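Local coordinates for hypothetical protein TM0486 (PDB 1VK8) that binds thiamin and is involved in the cell's response to oxidative conditions, with a possible role in thiamin biosynthesis or salvage, at residues G46-V51 / I96-K101; G60-I65 / I89-G94; E71-L76 / K81-Q86. All coordinates share one frame; numbering follows the deposited sequence.

Contact 1 of 3, residues G46-V51 / I96-K101; sequences GMKYEV and ITIEEK
K48 meets I98 with every side-chain torsion near anti, from chi1 at 177° to chi4 at 170°, so the lysine is a straight rod that leaves the strand and runs out to the start of helix 98-102. I98 reaches back from that helix with CG1 beside its own backbone N (chi1 -71°) and CD1 extended beyond it. The two side chains meet at K48 CG and I98 CD1, 4.2 Å apart, a loose methylene-to-methyl contact. E50, two residues along and on the same side of the strand, is stretched out as well, and I98 CG2 lies 3.8 Å from E50 OE1. The isoleucine thus touches the stem of the lysine with CD1 and the carboxylate end of the glutamate with CG2. That carboxylate has its main partner in R106 of the same chain, while P53 of the second subunit packs on both E50 and I98.

In this ferredoxin-like sheet 48-51 is an outermost strand within the chain, beside 56-60, and the C-terminal helix 98-102 is an addition to the basic fold. The polar link between them is a water, which accepts from K48 NZ at 2.8 Å and from E99 N at 3.0 Å, tying the ammonium to a backbone N-H of the first helical turn. The E99 carboxylate stays farther off: K48 NZ and E99 OE1 are 5.0 Å apart, a distance at which the opposite charges would attract without touching. T97 is the N-cap of this turn. Its OG1 accepts from E100 N at 3.2 Å and donates to the anti lone pair of E100 OE1 at 2.8 Å, while I98 N is hydrogen-bonded to E59 of the neighbouring strand.

Contact 2 of 3, residues G60-I65 / I89-G94; sequences GEFEEI and IDYKAG
The rings of F62 and Y91 stand at right angles, 89° between planes and 5.5 Å between centroids, in a T-shaped (edge-to-face) pair. Y91 supplies the edge: its CE2 sits 4.0 Å above the F62 plane, displaced from the ring centre toward the rim, and lies 4.1 Å from F62 CD2. F62 also meets I89, but with its edge, as I89 CD1 approaches F62 CE1 to 4.0 Å close to the ring plane, and I89 CG2 is nearly as near. One phenylalanine thus offers its face to one strand residue and its edge to another, two positions earlier on the same side of the strand.

The contact joins the first turn of helix 62-76 to the later part of strand 82-92, the two elements that close the second beta-alpha-beta crossover of a ferredoxin-like fold, with V16 of the intervening strand touching both rings. F62 points to the strand with CG opposite its backbone N (chi1 177°). The CB of Y91 does not aim at the helix; with chi1 at -168°, the ring brings its far part closer. The phenol oxygen is gripped by E77 and R74 of the third subunit, which would restrict how the ring can turn, and A73 of that subunit packs on both F62 and Y91.

E61 caps the helix just ahead of F62. Its OE2 accepts from E63 N at 3.0 Å and its OE1 from E64 N, also at 3.0 Å; both donors approach from well out of the carboxylate plane, so one side chain satisfies two first-turn N-H groups.

Contact 3 of 3, residues E71-L76 / K81-Q86; sequences ELARYL and KRFVLQ
L76 N bonds to L72 O at 2.9 Å, a routine helical bond whose two residues both reach strand 82-92. Across the contact the nearest polar atom is A73 O, which lies near the plane of the F83 ring, at its edge, 3.6 Å from F83 CZ. A carbonyl oxygen so placed faces the slightly positive rim of the ring. L76 comes at the same end of the ring with its CB, 3.9 Å from F83 CZ, and A73 CB lies a little farther away, 4.4 Å from F83 CZ. F83 reaches the helix by adopting the crowded position, CG between backbone N and carbonyl carbon (chi1 56°).

Here the second beta-alpha-beta crossover of the ferredoxin-like fold turns from helix into last strand. The axes of 71-76 and 82-86 run nearly antiparallel, at 156°, and pass 10.3 Å apart, a spacing filled by alternate residues of the strand. L85 is the next to point at the helix: its CD2 meets A73 CB at 4.3 Å, and its other methyl, CD1, meets L72 CD2 at 4.3 Å. V22 of the adjacent strand touches both L76 and L85.

The F83 ring also stacks on Y91 of the third subunit, whose strand pairs antiparallel with this one and continues the sheet across the interface. With an alanine in place of F83, the ring's space against A73 O and L76 CB is likely to be left as a gap, and that tyrosine would lose its stacking mate. R82, facing away from the helix, forms a salt bridge with D90 of the same neighbouring subunit.

Overall arrangement
Contacts 2 and 3 lie at opposite ends of one pairing, helix 62-76 with strand 82-92, their centres about 20 Å apart. Contact 1 adjoins contact 2: their centres are about 11 Å apart, K101 NZ forms a salt bridge with D90 OD2 at 3.1 Å, and selenomethionine M47 packs on E64 and I65. Contact 3 lies across the chain's centre from contact 1, about 22 Å between centres. The third subunit brings contacts 2 and 3 together, since Y91 and D90 of one chain meet F83 and R82 of the other. An unidentified molecule lies about 6 Å from the L72 side chain in contact 3, and may mark a pocket.

Contact 1 of 3, residues G46-V51 / I96-K101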
loop_
_atom_site.group_PDB
_atom_site.type_symbol
_atom_site.label_atom_id
_atom_site.label_comp_id
_atom_site.label_asym_id
_atom_site.label_seq_id
_atom_site.Cartn_x
_atom_site.Cartn_y
_atom_site.Cartn_z
ATOM N N GLY C 46 8.518 -7.345 21.543
ATOM C CA GLY C 46 7.953 -6.970 22.824
ATOM C C GLY C 46 6.827 -5.951 22.749
ATOM O O GLY C 46 6.256 -5.552 23.776
HETATM N N MSE C 47 6.521 -5.503 21.543
HETATM C CA MSE C 47 5.427 -4.552 21.302
HETATM C C MSE C 47 4.132 -5.224 21.065
HETATM O O MSE C 47 4.086 -6.357 20.600
HETATM C CB MSE C 47 5.715 -3.690 20.086
HETATM C CG MSE C 47 6.943 -2.924 20.262
HETATM SE SE MSE C 47 7.336 -1.993 18.511
HETATM C CE MSE C 47 8.827 -1.142 19.199
ATOM N N LYS C 48 3.067 -4.528 21.449
ATOM C CA LYS C 48 1.723 -4.958 21.141
ATOM C C LYS C 48 1.630 -5.110 19.621
ATOM O O LYS C 48 2.052 -4.235 18.863
ATOM C CB LYS C 48 0.668 -3.967 21.674
ATOM C CG LYS C 48 -0.784 -4.328 21.313
ATOM C CD LYS C 48 -1.784 -3.323 21.855
ATOM C CE LYS C 48 -3.237 -3.781 21.566
ATOM N NZ LYS C 48 -4.219 -2.953 22.282
ATOM N N TYR C 49 1.049 -6.222 19.195
ATOM C CA TYR C 49 0.905 -6.483 17.771
ATOM C C TYR C 49 -0.361 -7.286 17.513
ATOM O O TYR C 49 -0.877 -7.949 18.383
ATOM C CB TYR C 49 2.165 -7.187 17.236
ATOM C CG TYR C 49 2.270 -8.614 17.673
ATOM C CD1 TYR C 49 2.903 -8.960 18.880
ATOM C CD2 TYR C 49 1.769 -9.634 16.892
ATOM C CE1 TYR C 49 2.986 -10.264 19.303
ATOM C CE2 TYR C 49 1.868 -10.958 17.304
ATOM C CZ TYR C 49 2.474 -11.265 18.514
ATOM O OH TYR C 49 2.558 -12.567 18.927
ATOM N N GLU C 50 -0.857 -7.202 16.293
ATOM C CA GLU C 50 -2.030 -7.955 15.849
ATOM C C GLU C 50 -1.736 -8.457 14.441
ATOM O O GLU C 50 -1.401 -7.662 13.557
ATOM C CB GLU C 50 -3.198 -6.999 15.801
ATOM C CG GLU C 50 -4.517 -7.610 15.478
ATOM C CD GLU C 50 -5.593 -6.546 15.537
ATOM O OE1 GLU C 50 -5.702 -5.880 16.576
ATOM O OE2 GLU C 50 -6.287 -6.346 14.541
ATOM N N VAL C 51 -1.895 -9.763 14.227
ATOM C CA VAL C 51 -1.747 -10.340 12.909
ATOM C C VAL C 51 -3.099 -10.295 12.200
ATOM O O VAL C 51 -4.074 -10.830 12.672
ATOM C CB VAL C 51 -1.261 -11.774 12.960
ATOM C CG1 VAL C 51 -1.083 -12.304 11.570
ATOM C CG2 VAL C 51 0.057 -11.857 13.744
ATOM N N ILE C 96 -0.997 7.679 18.655
ATOM C CA ILE C 96 -2.180 6.936 18.247
ATOM C C ILE C 96 -1.919 5.446 18.520
ATOM O O ILE C 96 -0.772 4.960 18.407
ATOM C CB ILE C 96 -2.526 7.187 16.746
ATOM C CG1 ILE C 96 -3.878 6.565 16.354
ATOM C CG2 ILE C 96 -1.428 6.682 15.831
ATOM C CD1 ILE C 96 -5.085 7.244 16.962
ATOM N N THR C 97 -2.977 4.724 18.857
ATOM C CA THR C 97 -2.869 3.322 19.255
ATOM C C THR C 97 -3.827 2.466 18.451
ATOM O O THR C 97 -4.753 2.978 17.824
ATOM C CB THR C 97 -3.245 3.145 20.743
ATOM O OG1 THR C 97 -4.557 3.665 20.977
ATOM C CG2 THR C 97 -2.344 3.956 21.642
ATOM N N ILE C 98 -3.600 1.152 18.500
ATOM C CA ILE C 98 -4.487 0.188 17.875
ATOM C C ILE C 98 -5.912 0.352 18.418
ATOM O O ILE C 98 -6.872 0.457 17.631
ATOM C CB ILE C 98 -3.924 -1.258 18.074
ATOM C CG1 ILE C 98 -2.664 -1.469 17.228
ATOM C CG2 ILE C 98 -4.991 -2.289 17.729
ATOM C CD1 ILE C 98 -1.896 -2.776 17.522
ATOM N N GLU C 99 -6.040 0.429 19.746
ATOM C CA GLU C 99 -7.338 0.459 20.419
ATOM C C GLU C 99 -8.131 1.678 19.997
ATOM O O GLU C 99 -9.325 1.589 19.775
ATOM C CB GLU C 99 -7.156 0.430 21.942
ATOM C CG GLU C 99 -8.437 0.367 22.759
ATOM C CD GLU C 99 -8.198 0.462 24.264
ATOM O OE1 GLU C 99 -7.024 0.392 24.710
ATOM O OE2 GLU C 99 -9.198 0.599 25.012
ATOM N N GLU C 100 -7.465 2.812 19.821
ATOM C CA GLU C 100 -8.161 4.038 19.422
ATOM C C GLU C 100 -8.789 3.879 18.041
ATOM O O GLU C 100 -9.779 4.518 17.732
ATOM C CB GLU C 100 -7.214 5.249 19.415
ATOM C CG GLU C 100 -6.843 5.727 20.805
ATOM C CD GLU C 100 -5.773 6.807 20.805
ATOM O OE1 GLU C 100 -4.584 6.473 20.696
ATOM O OE2 GLU C 100 -6.122 8.001 20.926
ATOM N N LYS C 101 -8.213 3.025 17.212
ATOM C CA LYS C 101 -8.731 2.787 15.867
ATOM C C LYS C 101 -9.703 1.600 15.721
ATOM O O LYS C 101 -10.530 1.594 14.813
ATOM C CB LYS C 101 -7.550 2.617 14.940
ATOM C CG LYS C 101 -6.571 3.778 14.981
ATOM C CD LYS C 101 -5.207 3.392 14.457
ATOM C CE LYS C 101 -5.176 3.594 12.985
ATOM N NZ LYS C 101 -3.931 3.068 12.531
HETATM O O HOH W 1 -3.902 -0.238 21.702
#

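Contact 2 of 3, residues G60-I65 / I89-G94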
loop_
_atom_site.group_PDB
_atom_site.type_symbol
_atom_site.label_atom_id
_atom_site.label_comp_id
_atom_site.label_asym_id
_atom_site.label_seq_id
_atom_site.Cartn_x
_atom_site.Cartn_y
_atom_site.Cartn_z
ATOM N N GLY C 60 3.987 1.072 18.787
ATOM C CA GLY C 60 5.147 1.404 19.582
ATOM C C GLY C 60 5.751 2.716 19.185
ATOM O O GLY C 60 5.164 3.478 18.439
ATOM N N GLU C 61 6.949 2.976 19.695
ATOM C CA GLU C 61 7.632 4.221 19.422
ATOM C C GLU C 61 8.218 4.153 18.016
ATOM O O GLU C 61 8.802 3.152 17.624
ATOM C CB GLU C 61 8.697 4.501 20.503
ATOM C CG GLU C 61 9.312 5.885 20.399
ATOM C CD GLU C 61 10.502 5.949 19.453
ATOM O OE1 GLU C 61 11.369 5.037 19.535
ATOM O OE2 GLU C 61 10.589 6.936 18.647
ATOM N N PHE C 62 8.021 5.221 17.257
ATOM C CA PHE C 62 8.322 5.256 15.814
ATOM C C PHE C 62 9.769 4.892 15.434
ATOM O O PHE C 62 10.000 4.034 14.599
ATOM C CB PHE C 62 7.951 6.638 15.276
ATOM C CG PHE C 62 8.268 6.831 13.838
ATOM C CD1 PHE C 62 7.693 6.056 12.878
ATOM C CD2 PHE C 62 9.153 7.808 13.452
ATOM C CE1 PHE C 62 8.028 6.227 11.551
ATOM C CE2 PHE C 62 9.463 7.974 12.146
ATOM C CZ PHE C 62 8.909 7.181 11.203
ATOM N N GLU C 63 10.746 5.536 16.054
ATOM C CA GLU C 63 12.130 5.314 15.666
ATOM C C GLU C 63 12.597 3.918 16.053
ATOM O O GLU C 63 13.357 3.303 15.337
ATOM C CB GLU C 63 13.037 6.400 16.250
ATOM C CG GLU C 63 12.658 7.754 15.670
ATOM C CD GLU C 63 13.674 8.863 15.867
ATOM O OE1 GLU C 63 14.738 8.618 16.467
ATOM O OE2 GLU C 63 13.398 9.996 15.398
ATOM N N GLU C 64 12.121 3.409 17.177
ATOM C CA GLU C 64 12.409 2.037 17.554
ATOM C C GLU C 64 11.862 1.047 16.531
ATOM O O GLU C 64 12.556 0.119 16.144
ATOM C CB GLU C 64 11.809 1.728 18.916
ATOM C CG GLU C 64 12.290 0.395 19.480
ATOM C CD GLU C 64 11.719 0.072 20.856
ATOM O OE1 GLU C 64 11.196 0.982 21.559
ATOM O OE2 GLU C 64 11.803 -1.118 21.224
ATOM N N ILE C 65 10.627 1.239 16.083
ATOM C CA ILE C 65 10.031 0.367 15.051
ATOM C C ILE C 65 10.865 0.445 13.755
ATOM O O ILE C 65 11.176 -0.577 13.146
ATOM C CB ILE C 65 8.528 0.705 14.797
ATOM C CG1 ILE C 65 7.645 0.381 15.991
ATOM C CG2 ILE C 65 7.987 -0.088 13.595
ATOM C CD1 ILE C 65 6.269 1.154 15.938
ATOM N N ILE C 89 2.304 3.481 8.043
ATOM C CA ILE C 89 2.499 4.125 9.350
ATOM C C ILE C 89 1.397 5.149 9.578
ATOM O O ILE C 89 1.187 6.001 8.740
ATOM C CB ILE C 89 3.864 4.835 9.399
ATOM C CG1 ILE C 89 5.007 3.848 9.123
ATOM C CG2 ILE C 89 4.055 5.572 10.753
ATOM C CD1 ILE C 89 6.148 4.487 8.463
ATOM N N ASP C 90 0.688 5.060 10.705
ATOM C CA ASP C 90 -0.264 6.083 11.089
ATOM C C ASP C 90 0.461 6.954 12.113
ATOM O O ASP C 90 0.767 6.521 13.217
ATOM C CB ASP C 90 -1.519 5.456 11.713
ATOM C CG ASP C 90 -2.634 6.475 11.933
ATOM O OD1 ASP C 90 -2.460 7.660 11.596
ATOM O OD2 ASP C 90 -3.711 6.161 12.456
ATOM N N TYR C 91 0.798 8.160 11.706
ATOM C CA TYR C 91 1.621 9.033 12.508
ATOM C C TYR C 91 0.745 10.135 13.060
ATOM O O TYR C 91 0.124 10.838 12.326
ATOM C CB TYR C 91 2.727 9.634 11.649
ATOM C CG TYR C 91 3.796 10.334 12.451
ATOM C CD1 TYR C 91 3.598 11.623 12.915
ATOM C CD2 TYR C 91 5.010 9.698 12.736
ATOM C CE1 TYR C 91 4.570 12.268 13.664
ATOM C CE2 TYR C 91 5.979 10.334 13.497
ATOM C CZ TYR C 91 5.759 11.616 13.941
ATOM O OH TYR C 91 6.723 12.281 14.665
ATOM N N LYS C 92 0.694 10.273 14.359
ATOM C CA LYS C 92 -0.138 11.303 14.971
ATOM C C LYS C 92 0.654 11.983 16.080
ATOM O O LYS C 92 1.178 11.335 16.967
ATOM C CB LYS C 92 -1.427 10.696 15.546
ATOM C CG LYS C 92 -2.400 11.753 16.065
ATOM C CD LYS C 92 -3.627 11.166 16.708
ATOM C CE LYS C 92 -4.477 12.260 17.370
ATOM N NZ LYS C 92 -5.740 11.693 17.849
ATOM N N ALA C 93 0.720 13.307 16.043
ATOM C CA ALA C 93 1.380 14.044 17.112
ATOM C C ALA C 93 0.659 13.735 18.407
ATOM O O ALA C 93 -0.565 13.827 18.481
ATOM C CB ALA C 93 1.362 15.533 16.835
ATOM N N GLY C 94 1.410 13.350 19.430
ATOM C CA GLY C 94 0.809 13.047 20.730
ATOM C C GLY C 94 0.460 11.559 20.871
ATOM O O GLY C 94 0.150 11.101 21.959
#

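Contact 3 of 3, residues E71-L76 / K81-Q86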
loop_
_atom_site.group_PDB
_atom_site.type_symbol
_atom_site.label_atom_id
_atom_site.label_comp_id
_atom_site.label_asym_id
_atom_site.label_seq_id
_atom_site.Cartn_x
_atom_site.Cartn_y
_atom_site.Cartn_z
ATOM N N GLU C 71 16.402 -4.505 11.065
ATOM C CA GLU C 71 16.756 -5.867 11.482
ATOM C C GLU C 71 15.876 -6.910 10.813
ATOM O O GLU C 71 16.369 -7.953 10.420
ATOM C CB GLU C 71 16.673 -5.993 13.007
ATOM C CG GLU C 71 17.735 -5.171 13.731
ATOM C CD GLU C 71 17.426 -4.933 15.206
ATOM O OE1 GLU C 71 16.411 -5.445 15.711
ATOM O OE2 GLU C 71 18.214 -4.224 15.866
ATOM N N LEU C 72 14.578 -6.636 10.702
ATOM C CA LEU C 72 13.649 -7.537 10.034
ATOM C C LEU C 72 14.071 -7.845 8.594
ATOM O O LEU C 72 14.118 -9.013 8.190
ATOM C CB LEU C 72 12.225 -6.969 10.044
ATOM C CG LEU C 72 11.153 -7.827 9.334
ATOM C CD1 LEU C 72 11.022 -9.158 10.013
ATOM C CD2 LEU C 72 9.850 -7.100 9.321
ATOM N N ALA C 73 14.395 -6.809 7.831
ATOM C CA ALA C 73 14.792 -6.974 6.428
ATOM C C ALA C 73 16.046 -7.840 6.303
ATOM O O ALA C 73 16.109 -8.752 5.466
ATOM C CB ALA C 73 15.005 -5.650 5.801
ATOM N N ARG C 74 17.050 -7.561 7.134
ATOM C CA ARG C 74 18.285 -8.335 7.113
ATOM C C ARG C 74 17.997 -9.767 7.448
ATOM O O ARG C 74 18.553 -10.662 6.860
ATOM C CB ARG C 74 19.305 -7.816 8.143
ATOM C CG ARG C 74 20.217 -6.676 7.724
ATOM C CD ARG C 74 20.002 -6.097 6.343
ATOM N NE ARG C 74 20.905 -4.965 6.096
ATOM C CZ ARG C 74 20.731 -4.035 5.157
ATOM N NH1 ARG C 74 19.676 -4.078 4.363
ATOM N NH2 ARG C 74 21.613 -3.048 5.017
ATOM N N TYR C 75 17.148 -9.973 8.444
ATOM C CA TYR C 75 16.795 -11.305 8.907
ATOM C C TYR C 75 16.129 -12.100 7.786
ATOM O O TYR C 75 16.442 -13.271 7.572
ATOM C CB TYR C 75 15.847 -11.180 10.108
ATOM C CG TYR C 75 15.319 -12.483 10.607
ATOM C CD1 TYR C 75 16.166 -13.418 11.198
ATOM C CD2 TYR C 75 13.971 -12.790 10.504
ATOM C CE1 TYR C 75 15.679 -14.613 11.652
ATOM C CE2 TYR C 75 13.483 -13.975 10.974
ATOM C CZ TYR C 75 14.342 -14.883 11.535
ATOM O OH TYR C 75 13.842 -16.066 11.988
ATOM N N LEU C 76 15.207 -11.453 7.084
ATOM C CA LEU C 76 14.418 -12.104 6.036
ATOM C C LEU C 76 15.212 -12.486 4.800
ATOM O O LEU C 76 14.846 -13.434 4.107
ATOM C CB LEU C 76 13.238 -11.241 5.607
ATOM C CG LEU C 76 12.162 -11.062 6.699
ATOM C CD1 LEU C 76 11.103 -10.114 6.202
ATOM C CD2 LEU C 76 11.609 -12.411 7.113
ATOM N N LYS C 81 15.618 -14.161 -1.233
ATOM C CA LYS C 81 16.600 -13.292 -1.852
ATOM C C LYS C 81 15.939 -12.026 -2.392
ATOM O O LYS C 81 16.628 -11.055 -2.639
ATOM C CB LYS C 81 17.270 -14.011 -3.021
ATOM C CG LYS C 81 18.565 -14.762 -2.671
ATOM C CD LYS C 81 18.388 -15.703 -1.492
ATOM C CE LYS C 81 19.030 -15.164 -0.220
ATOM N NZ LYS C 81 18.906 -16.159 0.905
ATOM N N ARG C 82 14.634 -12.078 -2.637
ATOM C CA ARG C 82 13.890 -10.925 -3.119
ATOM C C ARG C 82 12.509 -10.884 -2.480
ATOM O O ARG C 82 11.792 -11.875 -2.481
ATOM C CB ARG C 82 13.738 -11.004 -4.623
ATOM C CG ARG C 82 12.930 -9.890 -5.267
ATOM C CD ARG C 82 13.782 -8.798 -5.784
ATOM N NE ARG C 82 13.116 -7.732 -6.522
ATOM C CZ ARG C 82 13.171 -7.551 -7.840
ATOM N NH1 ARG C 82 13.753 -8.415 -8.645
ATOM N NH2 ARG C 82 12.611 -6.485 -8.365
ATOM N N PHE C 83 12.146 -9.732 -1.941
ATOM C CA PHE C 83 10.839 -9.547 -1.347
ATOM C C PHE C 83 10.440 -8.101 -1.361
ATOM O O PHE C 83 11.290 -7.207 -1.374
ATOM C CB PHE C 83 10.749 -10.098 0.092
ATOM C CG PHE C 83 11.765 -9.549 1.035
ATOM C CD1 PHE C 83 12.994 -10.166 1.190
ATOM C CD2 PHE C 83 11.489 -8.430 1.799
ATOM C CE1 PHE C 83 13.930 -9.665 2.092
ATOM C CE2 PHE C 83 12.421 -7.903 2.661
ATOM C CZ PHE C 83 13.641 -8.531 2.831
ATOM N N VAL C 84 9.140 -7.881 -1.399
ATOM C CA VAL C 84 8.564 -6.588 -1.154
ATOM C C VAL C 84 8.259 -6.496 0.339
ATOM O O VAL C 84 7.722 -7.428 0.945
ATOM C CB VAL C 84 7.263 -6.385 -1.969
ATOM C CG1 VAL C 84 6.520 -5.124 -1.527
ATOM C CG2 VAL C 84 7.563 -6.378 -3.459
ATOM N N LEU C 85 8.622 -5.369 0.926
ATOM C CA LEU C 85 8.331 -5.061 2.307
ATOM C C LEU C 85 7.611 -3.706 2.348
ATOM O O LEU C 85 8.147 -2.684 1.909
ATOM C CB LEU C 85 9.624 -5.016 3.097
ATOM C CG LEU C 85 9.536 -4.578 4.558
ATOM C CD1 LEU C 85 8.738 -5.539 5.417
ATOM C CD2 LEU C 85 10.941 -4.386 5.124
ATOM N N GLN C 86 6.394 -3.709 2.864
ATOM C CA GLN C 86 5.549 -2.529 2.889
ATOM C C GLN C 86 5.214 -2.156 4.307
ATOM O O GLN C 86 4.871 -3.022 5.123
ATOM C CB GLN C 86 4.278 -2.743 2.068
ATOM C CG GLN C 86 4.569 -2.936 0.592
ATOM C CD GLN C 86 3.340 -3.210 -0.234
ATOM O OE1 GLN C 86 2.341 -3.663 0.298
ATOM N NE2 GLN C 86 3.424 -2.974 -1.533
#